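Local coordinates for protein 6-phosphogluconate dehydratase (Shewanella oneidensis, PDB 2GP4) that catalyses the dehydration of 6-phosphogluconate to 2-keto-3-deoxy-6-phosphogluconate, an Entner-Doudoroff pathway step, and is seen here without its iron-sulfur cluster, at residues 351-356 with 378-383; 404-409 with 413-418; 450-455 with 566-571; 469-472 with 476-479. One frame throughout, in Å; residues are numbered along the deposited sequence.

Overall arrangement
The four contacts run from one end of the chain's fold to the other. Contacts 1 and 2 come first in sequence, with centres about 21 Å apart; they touch where Lys-378 of the helix 372-383 packs on Pro-418 beyond the hairpin 403-416. Contacts 3 and 4 both reach one mixed sheet, in which strands 563-567 and 463-471 are neighbours; contact 4 is nested inside the chain loop that contact 3 closes, and their centres lie about 23 Å apart. Contacts 1 and 2 thus lie in the largely helical part and contacts 3 and 4 in the beta-rich C-terminal part; contact 1, about 5 Å from contact 3 at the nearest atoms, is probably near where the two meet.

Contact 1: 351-356 with 378-383; sequences PLLARV and KELLDA
Leu-353, in the loop between helices 340-347 and 364-370, reaches over to Leu-380 on the helix 372-383. Its CB points toward the helix without yet touching it, and CG carries the chain on to the fork. There the two methyls part company: CD1 turns back over its own loop and rests 3.8 Å from CG of the Pro-351 ring, while CD2 goes to the helix. CD2 lies 3.8 Å from Leu-380 CD2 and 4.2 Å from Leu-380 CG, and looser still, 4.5 Å, from Glu-379 CB. Leu-380 comes to meet it because its CG stands anti to the carbonyl carbon (chi1 -64°), which brings CD2 forward although the CB sets out to one side of the loop. The two leucines slide past each other in opposite directions, branch against branch. Glu-379 offers only its CB here; its OE1 accepts a hydrogen bond from Val-430 N. The loop itself is held by backbone bonds from Leu-353 to Ala-316 and Thr-428. With two buried leucines and no hydrogen bond between loop and helix, the contact is a directionless apolar one, which probably sets the spacing of loop and helix more than their orientation.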
loop_
_atom_site.group_PDB
_atom_site.type_symbol
_atom_site.label_atom_id
_atom_site.label_comp_id
_atom_site.label_asym_id
_atom_site.label_seq_id
_atom_site.Cartn_x
_atom_site.Cartn_y
_atom_site.Cartn_z
ATOM N N PRO A 351 16.319 2.950 3.551
ATOM C CA PRO A 351 16.522 2.122 4.740
ATOM C C PRO A 351 15.200 1.754 5.415
ATOM O O PRO A 351 14.198 2.463 5.249
ATOM C CB PRO A 351 17.353 3.024 5.663
ATOM C CG PRO A 351 17.002 4.413 5.242
ATOM C CD PRO A 351 16.783 4.335 3.754
ATOM N N LEU A 352 15.205 0.644 6.150
ATOM C CA LEU A 352 14.092 0.292 7.016
ATOM C C LEU A 352 14.255 1.018 8.350
ATOM O O LEU A 352 15.283 0.887 9.019
ATOM C CB LEU A 352 14.008 -1.224 7.224
ATOM C CG LEU A 352 12.862 -1.730 8.104
ATOM C CD1 LEU A 352 11.492 -1.509 7.423
ATOM C CD2 LEU A 352 13.066 -3.196 8.481
ATOM N N LEU A 353 13.227 1.773 8.725
ATOM C CA LEU A 353 13.285 2.684 9.862
ATOM C C LEU A 353 12.274 2.365 10.974
ATOM O O LEU A 353 12.384 2.892 12.078
ATOM C CB LEU A 353 13.084 4.121 9.366
ATOM C CG LEU A 353 14.286 5.056 9.159
ATOM C CD1 LEU A 353 15.571 4.350 8.724
ATOM C CD2 LEU A 353 13.927 6.203 8.210
ATOM N N ALA A 354 11.294 1.510 10.685
ATOM C CA ALA A 354 10.238 1.219 11.658
ATOM C C ALA A 354 9.874 -0.256 11.758
ATOM O O ALA A 354 9.811 -0.954 10.750
ATOM C CB ALA A 354 8.991 2.051 11.362
ATOM N N ARG A 355 9.644 -0.713 12.987
ATOM C CA ARG A 355 9.079 -2.036 13.263
ATOM C C ARG A 355 7.699 -1.894 13.885
ATOM O O ARG A 355 7.578 -1.687 15.093
ATOM C CB ARG A 355 9.962 -2.818 14.231
ATOM C CG ARG A 355 11.041 -3.645 13.592
ATOM C CD ARG A 355 11.615 -4.591 14.628
ATOM N NE ARG A 355 13.032 -4.853 14.396
ATOM C CZ ARG A 355 13.923 -5.069 15.362
ATOM N NH1 ARG A 355 13.553 -5.041 16.641
ATOM N NH2 ARG A 355 15.193 -5.299 15.049
ATOM N N VAL A 356 6.665 -2.009 13.057
ATOM C CA VAL A 356 5.280 -1.907 13.515
ATOM C C VAL A 356 4.645 -3.294 13.482
ATOM O O VAL A 356 4.992 -4.100 12.624
ATOM C CB VAL A 356 4.465 -0.911 12.650
ATOM C CG1 VAL A 356 3.068 -0.692 13.232
ATOM C CG2 VAL A 356 5.201 0.418 12.534
ATOM N N LYS A 378 11.285 13.755 8.902
ATOM C CA LYS A 378 12.472 14.601 9.045
ATOM C C LYS A 378 13.740 13.861 8.608
ATOM O O LYS A 378 14.546 14.399 7.842
ATOM C CB LYS A 378 12.623 15.124 10.475
ATOM C CG LYS A 378 13.859 15.996 10.671
ATOM C CD LYS A 378 14.166 16.256 12.134
ATOM C CE LYS A 378 15.337 17.218 12.271
ATOM N NZ LYS A 378 16.629 16.538 12.011
ATOM N N GLU A 379 13.892 12.629 9.092
ATOM C CA GLU A 379 15.018 11.765 8.735
ATOM C C GLU A 379 15.137 11.546 7.230
ATOM O O GLU A 379 16.224 11.694 6.658
ATOM C CB GLU A 379 14.906 10.415 9.442
ATOM C CG GLU A 379 15.254 10.463 10.913
ATOM C CD GLU A 379 16.727 10.722 11.144
ATOM O OE1 GLU A 379 17.553 9.928 10.644
ATOM O OE2 GLU A 379 17.058 11.719 11.821
ATOM N N LEU A 380 14.023 11.196 6.593
ATOM C CA LEU A 380 14.040 10.928 5.164
ATOM C C LEU A 380 14.329 12.204 4.365
ATOM O O LEU A 380 15.129 12.182 3.425
ATOM C CB LEU A 380 12.745 10.242 4.719
ATOM C CG LEU A 380 12.488 8.851 5.318
ATOM C CD1 LEU A 380 11.040 8.439 5.094
ATOM C CD2 LEU A 380 13.456 7.791 4.775
ATOM N N LEU A 381 13.696 13.306 4.765
ATOM C CA LEU A 381 14.014 14.635 4.247
ATOM C C LEU A 381 15.504 14.974 4.372
ATOM O O LEU A 381 16.143 15.324 3.375
ATOM C CB LEU A 381 13.165 15.700 4.949
ATOM C CG LEU A 381 12.012 16.426 4.235
ATOM C CD1 LEU A 381 11.638 15.811 2.893
ATOM C CD2 LEU A 381 10.785 16.574 5.130
ATOM N N ASP A 382 16.053 14.856 5.585
ATOM C CA ASP A 382 17.473 15.134 5.835
ATOM C C ASP A 382 18.394 14.315 4.931
ATOM O O ASP A 382 19.438 14.804 4.509
ATOM C CB ASP A 382 17.854 14.865 7.300
ATOM C CG ASP A 382 17.254 15.868 8.269
ATOM O OD1 ASP A 382 16.687 16.897 7.829
ATOM O OD2 ASP A 382 17.345 15.608 9.494
ATOM N N ALA A 383 18.000 13.076 4.644
ATOM C CA ALA A 383 18.827 12.166 3.849
ATOM C C ALA A 383 18.682 12.382 2.340
ATOM O O ALA A 383 19.447 11.823 1.551
ATOM C CB ALA A 383 18.531 10.714 4.219
#

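Contact 2: 404-409 with 413-418; sequences EPKLLD and RWVDGP
Strands 404-408 and 413-416 run antiparallel, with Glu-404 opposite Val-415 and Lys-406 opposite Arg-413 as hydrogen-bonded pairs, the shortest of their four bonds being Lys-406 N to Arg-413 O at 2.7 Å. Pro-405 and Trp-414 form a non-hydrogen-bonded pair, and their side chains share one face of the ladder. Pro-405 CB sits over the indole in a CH-pi contact, 4.0 Å from the centroid of the Trp-414 five-membered ring and offset toward its rim. This is a two-stranded beta hairpin at the surface, laid by its Pro-405 and Trp-414 face on Leu-277 of helix 272-287, with Trp-414 NE1 bonded to Pro-262 O. Replacing the indole with an alanine here would probably uncover Pro-405, open a gap against Leu-277 and deprive the Pro-262 carbonyl of this donor. On the other face the side chains of Lys-406 and Val-415 cross at about a right angle, with Lys-406 CG 3.5 Å from Val-415 CG2; the lysine bends at chi2 (-82°) and sends NZ to Leu-228 O. Leu-408 CD1 packs 3.8 Å from Arg-413 CD. Glu-404 crosses Pro-418 likewise, its OE1 3.7 Å from Pro-418 CD; a water donates to that OE1 and to Asp-416 O.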
loop_
_atom_site.group_PDB
_atom_site.type_symbol
_atom_site.label_atom_id
_atom_site.label_comp_id
_atom_site.label_asym_id
_atom_site.label_seq_id
_atom_site.Cartn_x
_atom_site.Cartn_y
_atom_site.Cartn_z
ATOM N N GLU A 404 3.927 18.745 14.572
ATOM C CA GLU A 404 2.878 17.979 15.235
ATOM C C GLU A 404 1.814 18.891 15.828
ATOM O O GLU A 404 2.147 19.918 16.422
ATOM C CB GLU A 404 3.468 17.106 16.345
ATOM C CG GLU A 404 4.414 16.024 15.868
ATOM C CD GLU A 404 4.826 15.073 16.985
ATOM O OE1 GLU A 404 5.320 15.543 18.037
ATOM O OE2 GLU A 404 4.657 13.847 16.802
ATOM N N PRO A 405 0.528 18.509 15.678
ATOM C CA PRO A 405 -0.566 19.299 16.228
ATOM C C PRO A 405 -0.678 19.169 17.743
ATOM O O PRO A 405 -0.439 18.102 18.302
ATOM C CB PRO A 405 -1.802 18.716 15.542
ATOM C CG PRO A 405 -1.424 17.313 15.201
ATOM C CD PRO A 405 0.048 17.307 14.967
ATOM N N LYS A 406 -1.030 20.274 18.389
ATOM C CA LYS A 406 -1.214 20.325 19.831
ATOM C C LYS A 406 -2.413 21.196 20.139
ATOM O O LYS A 406 -2.690 22.153 19.416
ATOM C CB LYS A 406 0.026 20.912 20.525
ATOM C CG LYS A 406 1.292 20.067 20.437
ATOM C CD LYS A 406 1.328 18.970 21.485
ATOM C CE LYS A 406 2.686 18.295 21.499
ATOM N NZ LYS A 406 2.618 16.946 22.108
ATOM N N LEU A 407 -3.118 20.867 21.213
ATOM C CA LEU A 407 -4.191 21.714 21.701
ATOM C C LEU A 407 -3.751 22.359 23.014
ATOM O O LEU A 407 -3.958 21.805 24.098
ATOM C CB LEU A 407 -5.482 20.907 21.859
ATOM C CG LEU A 407 -6.801 21.657 22.054
ATOM C CD1 LEU A 407 -7.130 22.557 20.869
ATOM C CD2 LEU A 407 -7.925 20.656 22.299
ATOM N N LEU A 408 -3.126 23.530 22.898
ATOM C CA LEU A 408 -2.534 24.221 24.044
ATOM C C LEU A 408 -3.398 25.398 24.485
ATOM O O LEU A 408 -3.646 26.320 23.708
ATOM C CB LEU A 408 -1.114 24.698 23.721
ATOM C CG LEU A 408 -0.117 23.711 23.092
ATOM C CD1 LEU A 408 1.135 24.430 22.609
ATOM C CD2 LEU A 408 0.256 22.596 24.044
ATOM N N ASP A 409 -3.845 25.357 25.739
ATOM C CA ASP A 409 -4.804 26.330 26.279
ATOM C C ASP A 409 -6.037 26.488 25.376
ATOM O O ASP A 409 -6.535 27.599 25.163
ATOM C CB ASP A 409 -4.127 27.681 26.559
ATOM C CG ASP A 409 -3.114 27.604 27.690
ATOM O OD1 ASP A 409 -3.452 27.066 28.768
ATOM O OD2 ASP A 409 -1.979 28.086 27.504
ATOM N N ARG A 413 -2.361 24.425 17.808
ATOM C CA ARG A 413 -1.068 24.883 17.310
ATOM C C ARG A 413 -0.255 23.725 16.751
ATOM O O ARG A 413 -0.376 22.588 17.215
ATOM C CB ARG A 413 -0.247 25.536 18.422
ATOM C CG ARG A 413 -0.975 26.559 19.277
ATOM C CD ARG A 413 -0.016 27.163 20.279
ATOM N NE ARG A 413 0.972 28.009 19.618
ATOM C CZ ARG A 413 0.963 29.336 19.652
ATOM N NH1 ARG A 413 0.025 29.985 20.330
ATOM N NH2 ARG A 413 1.900 30.013 19.008
ATOM N N TRP A 414 0.581 24.025 15.764
ATOM C CA TRP A 414 1.561 23.060 15.275
ATOM C C TRP A 414 2.947 23.386 15.837
ATOM O O TRP A 414 3.396 24.533 15.791
ATOM C CB TRP A 414 1.552 22.996 13.745
ATOM C CG TRP A 414 0.574 21.968 13.209
ATOM C CD1 TRP A 414 0.846 20.662 12.904
ATOM C CD2 TRP A 414 -0.821 22.159 12.932
ATOM N NE1 TRP A 414 -0.286 20.032 12.454
ATOM C CE2 TRP A 414 -1.325 20.924 12.457
ATOM C CE3 TRP A 414 -1.696 23.250 13.040
ATOM C CZ2 TRP A 414 -2.669 20.749 12.090
ATOM C CZ3 TRP A 414 -3.036 23.077 12.674
ATOM C CH2 TRP A 414 -3.507 21.833 12.203
ATOM N N VAL A 415 3.596 22.375 16.407
ATOM C CA VAL A 415 4.897 22.549 17.057
ATOM C C VAL A 415 5.949 21.641 16.421
ATOM O O VAL A 415 5.606 20.708 15.696
ATOM C CB VAL A 415 4.826 22.289 18.593
ATOM C CG1 VAL A 415 3.923 23.311 19.276
ATOM C CG2 VAL A 415 4.345 20.879 18.882
ATOM N N ASP A 416 7.222 21.918 16.690
ATOM C CA ASP A 416 8.318 21.105 16.173
ATOM C C ASP A 416 8.251 19.677 16.694
ATOM O O ASP A 416 8.082 19.454 17.893
ATOM C CB ASP A 416 9.672 21.716 16.535
ATOM C CG ASP A 416 10.178 22.702 15.490
ATOM O OD1 ASP A 416 9.384 23.183 14.649
ATOM O OD2 ASP A 416 11.391 22.996 15.519
ATOM N N GLY A 417 8.369 18.719 15.778
ATOM C CA GLY A 417 8.414 17.308 16.131
ATOM C C GLY A 417 9.782 16.888 16.638
ATOM O O GLY A 417 10.734 17.675 16.585
ATOM N N PRO A 418 9.894 15.639 17.126
ATOM C CA PRO A 418 11.145 15.093 17.680
ATOM C C PRO A 418 12.272 14.918 16.651
ATOM O O PRO A 418 12.005 14.765 15.454
ATOM C CB PRO A 418 10.719 13.735 18.237
ATOM C CG PRO A 418 9.475 13.381 17.481
ATOM C CD PRO A 418 8.787 14.664 17.183
HETATM O O HOH W 1 6.844 17.378 19.117
#

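Contact 3: 450-455 with 566-571; sequences AVIKVS and VDALTG
Ile-452 and Val-454 meet Val-566 and Ala-568 through aliphatic groups alone, so no ring has a face or edge in this contact; the flat group beside it is the carboxylate of Asp-567, which belongs to the turn. Thr-570 N donates to Asp-567 OD1 at 2.8 Å, coming from above the carboxylate plane, about 45° out of it. Leu-569 N adds a weak bond to the same Asp-567 OD1 at 3.0 Å. This Asx motif, helped by the backbone bond from Gly-571 N to Asp-567 O, curls the chain tightly after the strand and turns Ala-568 inward while Asp-567 and Leu-569 point away.

The methyl of Ala-568 is the hub of the packing. Val-454 CG1 comes closest, 3.7 Å from Ala-568 CB, and Ile-452 CD1 lies 4.2 Å from the same Ala-568 CB. Ile-452 runs out fully extended, CG1 anti to the backbone N (chi1 -175°), so that its terminal methyl spans the distance and also grazes Val-566 CG2 at 4.4 Å. With all four touching residues buried and no hydrogen bond across, the fit is purely apolar and rather loose.

Strands 448-453 and 563-567 are not neighbours: four others lie between them in the order of the mixed sheet. Their side chains can meet only because the sheet curls round on itself, with Ala-568 at the start of the hairpin turn joining 563-567 to 572-575. Such closure is consistent with the barrel-like, trefoil-like beta domain that forms the C-terminal part of this dehydratase.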
loop_
_atom_site.group_PDB
_atom_site.type_symbol
_atom_site.label_atom_id
_atom_site.label_comp_id
_atom_site.label_asym_id
_atom_site.label_seq_id
_atom_site.Cartn_x
_atom_site.Cartn_y
_atom_site.Cartn_z
ATOM N N ALA A 450 7.383 -11.121 -10.778
ATOM C CA ALA A 450 6.789 -11.155 -9.444
ATOM C C ALA A 450 7.556 -10.234 -8.496
ATOM O O ALA A 450 8.559 -9.639 -8.870
ATOM C CB ALA A 450 6.769 -12.586 -8.913
ATOM N N VAL A 451 7.076 -10.107 -7.267
ATOM C CA VAL A 451 7.821 -9.393 -6.236
ATOM C C VAL A 451 8.083 -10.315 -5.043
ATOM O O VAL A 451 7.397 -11.324 -4.864
ATOM C CB VAL A 451 7.129 -8.067 -5.794
ATOM C CG1 VAL A 451 7.074 -7.069 -6.953
ATOM C CG2 VAL A 451 5.738 -8.322 -5.241
ATOM N N ILE A 452 9.092 -9.964 -4.251
ATOM C CA ILE A 452 9.460 -10.712 -3.056
ATOM C C ILE A 452 9.908 -9.750 -1.955
ATOM O O ILE A 452 10.631 -8.784 -2.228
ATOM C CB ILE A 452 10.570 -11.789 -3.354
ATOM C CG1 ILE A 452 10.862 -12.648 -2.116
ATOM C CG2 ILE A 452 11.854 -11.139 -3.895
ATOM C CD1 ILE A 452 11.556 -13.975 -2.416
ATOM N N LYS A 453 9.449 -10.010 -0.726
ATOM C CA LYS A 453 10.001 -9.366 0.459
ATOM C C LYS A 453 11.060 -10.246 1.107
ATOM O O LYS A 453 10.772 -11.364 1.555
ATOM C CB LYS A 453 8.915 -9.014 1.478
ATOM C CG LYS A 453 8.154 -7.721 1.171
ATOM C CD LYS A 453 9.048 -6.483 1.024
ATOM C CE LYS A 453 9.740 -6.102 2.326
ATOM N NZ LYS A 453 8.788 -5.854 3.445
ATOM N N VAL A 454 12.285 -9.732 1.149
ATOM C CA VAL A 454 13.420 -10.478 1.684
ATOM C C VAL A 454 13.857 -9.953 3.053
ATOM O O VAL A 454 14.826 -10.446 3.629
ATOM C CB VAL A 454 14.623 -10.497 0.696
ATOM C CG1 VAL A 454 14.265 -11.281 -0.555
ATOM C CG2 VAL A 454 15.075 -9.081 0.328
ATOM N N SER A 455 13.126 -8.961 3.558
ATOM C CA SER A 455 13.430 -8.288 4.820
ATOM C C SER A 455 13.587 -9.209 6.029
ATOM O O SER A 455 14.445 -8.968 6.884
ATOM C CB SER A 455 12.352 -7.256 5.122
ATOM O OG SER A 455 12.503 -6.134 4.282
ATOM N N VAL A 566 14.007 -19.923 -7.434
ATOM C CA VAL A 566 13.733 -18.588 -6.899
ATOM C C VAL A 566 15.035 -18.001 -6.355
ATOM O O VAL A 566 15.541 -18.417 -5.316
ATOM C CB VAL A 566 12.556 -18.557 -5.859
ATOM C CG1 VAL A 566 12.743 -19.586 -4.768
ATOM C CG2 VAL A 566 12.380 -17.163 -5.266
ATOM N N ASP A 567 15.590 -17.062 -7.105
ATOM C CA ASP A 567 16.844 -16.423 -6.748
ATOM C C ASP A 567 16.591 -14.948 -6.447
ATOM O O ASP A 567 16.459 -14.129 -7.357
ATOM C CB ASP A 567 17.857 -16.589 -7.888
ATOM C CG ASP A 567 19.283 -16.290 -7.461
ATOM O OD1 ASP A 567 19.521 -15.259 -6.790
ATOM O OD2 ASP A 567 20.179 -17.091 -7.814
ATOM N N ALA A 568 16.523 -14.619 -5.161
ATOM C CA ALA A 568 16.277 -13.244 -4.721
ATOM C C ALA A 568 17.556 -12.418 -4.721
ATOM O O ALA A 568 17.524 -11.199 -4.543
ATOM C CB ALA A 568 15.628 -13.235 -3.347
ATOM N N LEU A 569 18.679 -13.094 -4.926
ATOM C CA LEU A 569 19.990 -12.461 -4.984
ATOM C C LEU A 569 20.203 -11.787 -6.344
ATOM O O LEU A 569 20.631 -10.634 -6.411
ATOM C CB LEU A 569 21.073 -13.519 -4.762
ATOM C CG LEU A 569 22.248 -13.299 -3.808
ATOM C CD1 LEU A 569 23.285 -14.390 -4.071
ATOM C CD2 LEU A 569 22.875 -11.911 -3.933
ATOM N N THR A 570 19.915 -12.514 -7.423
ATOM C CA THR A 570 20.089 -11.980 -8.776
ATOM C C THR A 570 18.800 -11.393 -9.332
ATOM O O THR A 570 18.836 -10.586 -10.255
ATOM C CB THR A 570 20.644 -13.038 -9.770
ATOM O OG1 THR A 570 19.826 -14.215 -9.736
ATOM C CG2 THR A 570 22.083 -13.412 -9.425
ATOM N N GLY A 571 17.666 -11.793 -8.762
ATOM C CA GLY A 571 16.363 -11.327 -9.220
ATOM C C GLY A 571 15.794 -12.268 -10.261
ATOM O O GLY A 571 14.978 -11.878 -11.096
#

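Contact 4: 469-472 with 476-479; sequences VVID and KLDA
Ile-471 and Lys-476 give up the most surface here, with Leu-477 behind them. Ile-471, the last residue of its strand, works with both branches. Its CG2 lies 3.9 Å from Lys-476 CB, the two side chains sliding past each other in opposite directions. The longer branch leaves with CG1 between the backbone N and the carbonyl carbon (chi1 50°), which carries CD1 across to Leu-477. There CD1 rests 3.9 Å from Leu-477 CB and 4.0 Å from Leu-477 CD1, the two side chains meeting at about a right angle.

Lys-476 is greasy at its root and charged at its tip. From CB by Ile-471 the chain runs out extended and bends only at the last torsion (chi4 79°), which brings NZ to within 3.3 Å of Asp-472 OD1. This is a salt bridge with a weak hydrogen bond, at an exposed residue, so the attraction probably adds modestly to the apolar packing beneath it. The CB of Asp-472 points away from the helix, but the carboxylate swings back to meet the lysine.

The contact spans the short connection of a beta-alpha-beta unit, strand 463-471 to helix 477-482, which leads on to the parallel strand 490-494. Deeper in, Ile-471 also packs on Leu-480 of that helix and on Val-494, while Leu-477 touches Val-492, so the helix lies against both strands.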
loop_
_atom_site.group_PDB
_atom_site.type_symbol
_atom_site.label_atom_id
_atom_site.label_comp_id
_atom_site.label_asym_id
_atom_site.label_seq_id
_atom_site.Cartn_x
_atom_site.Cartn_y
_atom_site.Cartn_z
ATOM N N VAL A 469 5.691 -28.211 -6.344
ATOM C CA VAL A 469 4.499 -28.825 -5.770
ATOM C C VAL A 469 3.306 -27.906 -6.078
ATOM O O VAL A 469 3.183 -26.819 -5.514
ATOM C CB VAL A 469 4.666 -29.073 -4.240
ATOM C CG1 VAL A 469 3.342 -29.468 -3.608
ATOM C CG2 VAL A 469 5.726 -30.154 -3.980
ATOM N N VAL A 470 2.440 -28.352 -6.985
ATOM C CA VAL A 470 1.381 -27.509 -7.547
ATOM C C VAL A 470 0.025 -27.755 -6.895
ATOM O O VAL A 470 -0.426 -28.894 -6.800
ATOM C CB VAL A 470 1.250 -27.697 -9.094
ATOM C CG1 VAL A 470 0.301 -26.663 -9.688
ATOM C CG2 VAL A 470 2.610 -27.603 -9.778
ATOM N N ILE A 471 -0.608 -26.676 -6.441
ATOM C CA ILE A 471 -2.004 -26.698 -5.991
ATOM C C ILE A 471 -2.737 -25.454 -6.503
ATOM O O ILE A 471 -2.111 -24.432 -6.771
ATOM C CB ILE A 471 -2.136 -26.821 -4.447
ATOM C CG1 ILE A 471 -1.254 -25.791 -3.732
ATOM C CG2 ILE A 471 -1.779 -28.236 -3.994
ATOM C CD1 ILE A 471 -1.615 -25.569 -2.271
ATOM N N ASP A 472 -4.058 -25.546 -6.657
ATOM C CA ASP A 472 -4.840 -24.409 -7.154
ATOM C C ASP A 472 -5.816 -23.864 -6.117
ATOM O O ASP A 472 -6.722 -23.087 -6.433
ATOM C CB ASP A 472 -5.539 -24.741 -8.485
ATOM C CG ASP A 472 -6.491 -25.926 -8.390
ATOM O OD1 ASP A 472 -6.902 -26.320 -7.276
ATOM O OD2 ASP A 472 -6.844 -26.459 -9.461
ATOM N N LYS A 476 -5.839 -27.102 -0.136
ATOM C CA LYS A 476 -5.277 -28.398 -0.522
ATOM C C LYS A 476 -3.910 -28.682 0.109
ATOM O O LYS A 476 -3.419 -29.817 0.051
ATOM C CB LYS A 476 -5.146 -28.481 -2.045
ATOM C CG LYS A 476 -6.445 -28.709 -2.784
ATOM C CD LYS A 476 -6.195 -28.771 -4.277
ATOM C CE LYS A 476 -7.393 -29.340 -5.022
ATOM N NZ LYS A 476 -8.471 -28.342 -5.208
ATOM N N LEU A 477 -3.308 -27.656 0.712
ATOM C CA LEU A 477 -1.942 -27.734 1.222
ATOM C C LEU A 477 -1.788 -28.624 2.456
ATOM O O LEU A 477 -0.804 -29.359 2.573
ATOM C CB LEU A 477 -1.392 -26.330 1.513
ATOM C CG LEU A 477 0.095 -26.250 1.885
ATOM C CD1 LEU A 477 0.966 -26.547 0.666
ATOM C CD2 LEU A 477 0.449 -24.901 2.500
ATOM N N ASP A 478 -2.752 -28.545 3.371
ATOM C CA ASP A 478 -2.681 -29.257 4.652
ATOM C C ASP A 478 -2.640 -30.788 4.503
ATOM O O ASP A 478 -1.867 -31.462 5.187
ATOM C CB ASP A 478 -3.836 -28.832 5.569
ATOM C CG ASP A 478 -3.663 -29.328 6.999
ATOM O OD1 ASP A 478 -2.598 -29.056 7.610
ATOM O OD2 ASP A 478 -4.599 -29.982 7.514
ATOM N N ALA A 479 -3.464 -31.325 3.606
ATOM C CA ALA A 479 -3.503 -32.769 3.356
ATOM C C ALA A 479 -2.182 -33.282 2.769
ATOM O O ALA A 479 -1.740 -34.399 3.065
ATOM C CB ALA A 479 -4.667 -33.114 2.441
#